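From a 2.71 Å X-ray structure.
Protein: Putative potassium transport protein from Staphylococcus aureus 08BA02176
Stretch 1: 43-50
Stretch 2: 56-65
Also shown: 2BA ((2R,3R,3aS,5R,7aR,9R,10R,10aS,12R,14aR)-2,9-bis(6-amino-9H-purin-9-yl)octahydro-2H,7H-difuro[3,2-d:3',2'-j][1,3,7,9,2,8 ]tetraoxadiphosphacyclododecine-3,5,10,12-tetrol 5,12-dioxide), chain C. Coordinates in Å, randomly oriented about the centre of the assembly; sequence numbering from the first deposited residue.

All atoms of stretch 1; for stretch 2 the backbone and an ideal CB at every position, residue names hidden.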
# COMPACT_ATOMS: atom_id res chain seq x y z
N ASN A 43 -1.64 5.35 0.55
CA ASN A 43 -1.76 3.94 0.22
C ASN A 43 -2.28 3.14 1.41
O ASN A 43 -1.76 3.25 2.52
CB ASN A 43 -0.41 3.39 -0.23
CG ASN A 43 -0.48 1.92 -0.62
OD1 ASN A 43 -1.48 1.46 -1.16
ND2 ASN A 43 0.61 1.20 -0.38
N ILE A 44 -3.35 2.39 1.19
CA ILE A 44 -3.88 1.50 2.21
C ILE A 44 -3.31 0.10 1.97
O ILE A 44 -3.64 -0.55 0.98
CB ILE A 44 -5.41 1.48 2.20
CG1 ILE A 44 -5.94 2.89 2.45
CG2 ILE A 44 -5.95 0.47 3.19
CD1 ILE A 44 -7.40 2.95 2.73
N ILE A 45 -2.44 -0.33 2.88
CA ILE A 45 -1.70 -1.59 2.77
C ILE A 45 -2.61 -2.76 3.13
O ILE A 45 -2.55 -3.83 2.52
CB ILE A 45 -0.45 -1.59 3.67
CG1 ILE A 45 0.43 -0.39 3.35
CG2 ILE A 45 0.35 -2.87 3.50
CD1 ILE A 45 1.63 -0.23 4.26
N ALA A 46 -3.43 -2.55 4.15
CA ALA A 46 -4.31 -3.59 4.68
C ALA A 46 -5.43 -2.99 5.52
O ALA A 46 -5.40 -1.80 5.88
CB ALA A 46 -3.52 -4.60 5.50
N ILE A 47 -6.42 -3.82 5.84
CA ILE A 47 -7.52 -3.47 6.73
C ILE A 47 -7.54 -4.47 7.87
O ILE A 47 -7.46 -5.68 7.63
CB ILE A 47 -8.90 -3.49 6.00
CG1 ILE A 47 -8.95 -2.42 4.91
CG2 ILE A 47 -10.04 -3.27 6.98
CD1 ILE A 47 -10.29 -2.35 4.18
N LYS A 48 -7.63 -3.99 9.11
CA LYS A 48 -7.79 -4.91 10.24
C LYS A 48 -9.25 -5.19 10.53
O LYS A 48 -9.99 -4.32 10.99
CB LYS A 48 -7.13 -4.38 11.51
CG LYS A 48 -5.64 -4.52 11.56
CD LYS A 48 -5.17 -4.64 13.00
CE LYS A 48 -5.69 -5.92 13.65
NZ LYS A 48 -5.00 -6.27 14.93
N ARG A 49 -9.66 -6.42 10.25
CA ARG A 49 -11.01 -6.85 10.55
C ARG A 49 -10.95 -7.79 11.76
O ARG A 49 -10.43 -8.90 11.68
CB ARG A 49 -11.66 -7.53 9.35
CG ARG A 49 -13.13 -7.87 9.57
CD ARG A 49 -14.01 -6.97 8.73
NE ARG A 49 -13.88 -7.26 7.31
CZ ARG A 49 -14.31 -6.47 6.33
NH1 ARG A 49 -14.14 -6.82 5.07
NH2 ARG A 49 -14.90 -5.32 6.63
N GLY A 50 -11.50 -7.32 12.87
CA GLY A 50 -11.34 -8.00 14.14
C GLY A 50 -9.87 -7.98 14.48
O GLY A 50 -9.30 -6.91 14.70
N UNK A 56 -4.13 -5.95 0.62
CA UNK A 56 -4.50 -5.38 -0.68
C UNK A 56 -6.02 -5.40 -0.84
O UNK A 56 -6.55 -6.08 -1.72
CB UNK A 56 -3.83 -6.15 -1.82
N UNK A 57 -6.72 -4.64 0.02
CA UNK A 57 -8.18 -4.70 0.15
C UNK A 57 -8.87 -4.46 -1.18
O UNK A 57 -8.39 -3.67 -1.99
CB UNK A 57 -8.67 -3.68 1.18
N UNK A 58 -9.95 -5.17 -1.42
CA UNK A 58 -10.78 -4.92 -2.59
C UNK A 58 -11.42 -3.56 -2.40
O UNK A 58 -12.15 -3.36 -1.43
CB UNK A 58 -11.83 -6.01 -2.79
N UNK A 59 -11.16 -2.63 -3.33
CA UNK A 59 -11.63 -1.24 -3.18
C UNK A 59 -13.14 -1.09 -3.29
O UNK A 59 -13.65 -0.01 -3.01
CB UNK A 59 -10.97 -0.35 -4.24
N UNK A 60 -13.85 -2.15 -3.66
CA UNK A 60 -15.29 -2.05 -3.89
C UNK A 60 -16.14 -2.56 -2.74
O UNK A 60 -17.37 -2.43 -2.78
CB UNK A 60 -15.66 -2.82 -5.16
N UNK A 61 -15.51 -3.13 -1.71
CA UNK A 61 -16.28 -3.58 -0.55
C UNK A 61 -16.55 -2.41 0.38
O UNK A 61 -15.72 -1.51 0.51
CB UNK A 61 -15.54 -4.69 0.20
N UNK A 62 -17.71 -2.41 1.01
CA UNK A 62 -18.08 -1.37 1.96
C UNK A 62 -17.32 -1.53 3.27
O UNK A 62 -17.22 -2.63 3.81
CB UNK A 62 -19.59 -1.40 2.22
N UNK A 63 -16.77 -0.43 3.77
CA UNK A 63 -16.06 -0.47 5.04
C UNK A 63 -17.07 -0.66 6.16
O UNK A 63 -18.08 0.04 6.22
CB UNK A 63 -15.24 0.80 5.25
N UNK A 64 -16.78 -1.60 7.04
CA UNK A 64 -17.65 -1.89 8.16
C UNK A 64 -17.15 -1.18 9.40
O UNK A 64 -16.00 -0.73 9.45
CB UNK A 64 -17.74 -3.40 8.40
N UNK A 65 -18.01 -1.07 10.40
CA UNK A 65 -17.66 -0.41 11.65
C UNK A 65 -16.54 -1.18 12.36
O UNK A 65 -16.58 -2.41 12.46
CB UNK A 65 -18.89 -0.29 12.55
P 2BA C . -5.78 4.93 -8.39
O1P 2BA C . -4.84 5.31 -7.30
O2P 2BA C . -5.70 6.00 -9.43
O5' 2BA C . -5.27 3.56 -9.05
C5' 2BA C . -6.02 2.98 -10.13
C4' 2BA C . -5.52 1.62 -10.41
O4' 2BA C . -4.03 1.59 -10.53
C3' 2BA C . -5.85 0.74 -9.30
O3' 2BA C . -7.15 0.12 -9.54
C2' 2BA C . -4.83 -0.28 -9.28
O2' 2BA C . -5.17 -1.37 -10.18
C1' 2BA C . -3.60 0.40 -9.75
N9 2BA C . -2.85 0.84 -8.66
C8 2BA C . -2.83 2.02 -8.44
N7 2BA C . -2.05 2.26 -7.35
C5 2BA C . -1.64 0.85 -7.01
C6 2BA C . -0.88 0.17 -6.08
N6 2BA C . -0.23 0.91 -5.09
N1 2BA C . -0.73 -1.17 -6.10
C2 2BA C . -1.31 -1.89 -7.02
N3 2BA C . -2.07 -1.33 -7.95
C4 2BA C . -2.27 0.01 -8.00
P1 2BA C . -8.09 -0.08 -8.26
O1P1 2BA C . -7.37 -1.01 -7.35
O2P1 2BA C . -9.35 -0.75 -8.71
O5'1 2BA C . -8.46 1.22 -7.39
C5'1 2BA C . -9.08 2.34 -7.98
C4'1 2BA C . -9.00 3.46 -7.02
O4'1 2BA C . -9.46 3.02 -5.67
C3'1 2BA C . -7.60 3.88 -6.84
O3'1 2BA C . -7.24 4.94 -7.75
C2'1 2BA C . -7.50 4.36 -5.47
O2'1 2BA C . -7.89 5.76 -5.44
C1'1 2BA C . -8.47 3.56 -4.69
N91 2BA C . -7.82 2.51 -4.02
C81 2BA C . -8.02 1.36 -4.38
N71 2BA C . -7.32 0.46 -3.63
C51 2BA C . -6.64 1.45 -2.72
C61 2BA C . -5.74 1.43 -1.64
N61 2BA C . -5.24 0.18 -1.17
N11 2BA C . -5.33 2.52 -1.05
C21 2BA C . -5.75 3.71 -1.43
N31 2BA C . -6.61 3.87 -2.44
C41 2BA C . -7.08 2.79 -3.12

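Position 56 begins the segment beside the backbone carbonyl of Ile 45, with phi/psi of 37/64 and a CA-to-CB bond pointing away from the strand. The backbone makes the contact here: its N donates a hydrogen bond to Ile 45 O (3.3 Å, N-H...acceptor angle 148°), so any residue with a free amide that tolerates positive phi would serve, glycine or asparagine among them. The residue is Ser 56, whose OG is hydrogen-bonded elsewhere in the structure.

At 57 the CA-to-CB bond turns toward the strand, and the ideal CB lies 3.7 Å from Ile 47 CD1. Stretch 1 offers an apolar surface made by Ile 44 and Ile 47, and phi/psi of -55/142 suits proline as well as valine or another compact apolar residue. Pro 57 fills the place. Its CG packs 3.6 Å from Ile 47 CG1 and 4.2 Å from Ile 44 CG2.

Positions 58 to 61 form a type I turn, with 59 and 60 out of reach of stretch 1 and 61 facing it again. Position 58 points away into space free of stretch 1, and many polar residues would fit; Asn 58 uses its OD1 to accept a hydrogen bond from the backbone N of position 60 (2.9 Å), bracing the turn. At 59, phi of -68 at the second place of the turn admits proline, and the ligand's purine is near; Pro 59 sets its CB 3.5 Å from 2BA C81. At 60, phi/psi of -100/-5 falls at the third place of the turn, where asparagine, aspartate or serine are common, and stretch 1 leaves the choice open. Asn 60 adds a hydrogen bond from its ND2 to Asn 58 OD1 (2.9 Å).

Position 61 points toward stretch 1, its ideal CB 5.5 Å from Arg 49 NH1. An aliphatic chain or an acid could reach the guanidinium. Ile 61 brings CD1 to 3.6 Å from Arg 49 NH1, at the edge of the group and near its plane.

Position 62 points away and would accept most polar residues; it is Asn 62. From 63 the bond runs sideways, so a longer side chain is needed to return to Ile 47: leucine or methionine would suit. Leu 63 does so, with CD2 3.7 Å from Ile 47 CD1.

At 64 the ideal CB lies 3.9 Å from Arg 49 NH2, and the positive charge invites an acid. Glu 64 forms a salt bridge, OE1 to Arg 49 NH2 at 3.3 Å, but the oxygen sits well out of the guanidinium plane. Position 65 meets nothing in stretch 1; it is Ile 65.

Stretch 2 56-65: SPNPNINLEI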
# COMPACT_ATOMS: atom_id res chain seq x y z
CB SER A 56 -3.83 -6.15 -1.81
OG SER A 56 -3.97 -5.46 -3.04
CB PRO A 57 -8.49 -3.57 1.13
CG PRO A 57 -7.23 -3.30 1.83
CD PRO A 57 -6.16 -3.53 0.81
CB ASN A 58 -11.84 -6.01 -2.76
CG ASN A 58 -12.60 -5.89 -4.06
OD1 ASN A 58 -13.06 -4.81 -4.44
ND2 ASN A 58 -12.75 -7.01 -4.75
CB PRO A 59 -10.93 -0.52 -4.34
CG PRO A 59 -10.72 -1.58 -5.35
CD PRO A 59 -10.42 -2.83 -4.58
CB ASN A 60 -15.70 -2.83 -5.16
CG ASN A 60 -14.91 -2.40 -6.39
OD1 ASN A 60 -15.34 -1.51 -7.13
ND2 ASN A 60 -13.77 -3.04 -6.61
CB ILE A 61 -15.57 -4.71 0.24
CG1 ILE A 61 -14.34 -4.18 0.99
CG2 ILE A 61 -15.21 -5.88 -0.68
CD1 ILE A 61 -13.68 -5.20 1.91
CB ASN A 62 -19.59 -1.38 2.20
CG ASN A 62 -20.36 -0.76 1.05
OD1 ASN A 62 -19.76 -0.33 0.07
ND2 ASN A 62 -21.68 -0.76 1.15
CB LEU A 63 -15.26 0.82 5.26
CG LEU A 63 -14.18 1.20 4.25
CD1 LEU A 63 -13.63 2.58 4.59
CD2 LEU A 63 -13.05 0.18 4.21
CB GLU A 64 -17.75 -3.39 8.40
CG GLU A 64 -18.16 -4.16 7.15
CD GLU A 64 -18.27 -5.65 7.37
OE1 GLU A 64 -17.64 -6.16 8.32
OE2 GLU A 64 -18.98 -6.32 6.59
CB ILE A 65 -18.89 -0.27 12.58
CG1 ILE A 65 -20.14 0.09 11.77
CG2 ILE A 65 -18.64 0.76 13.65
CD1 ILE A 65 -21.04 -1.10 11.42
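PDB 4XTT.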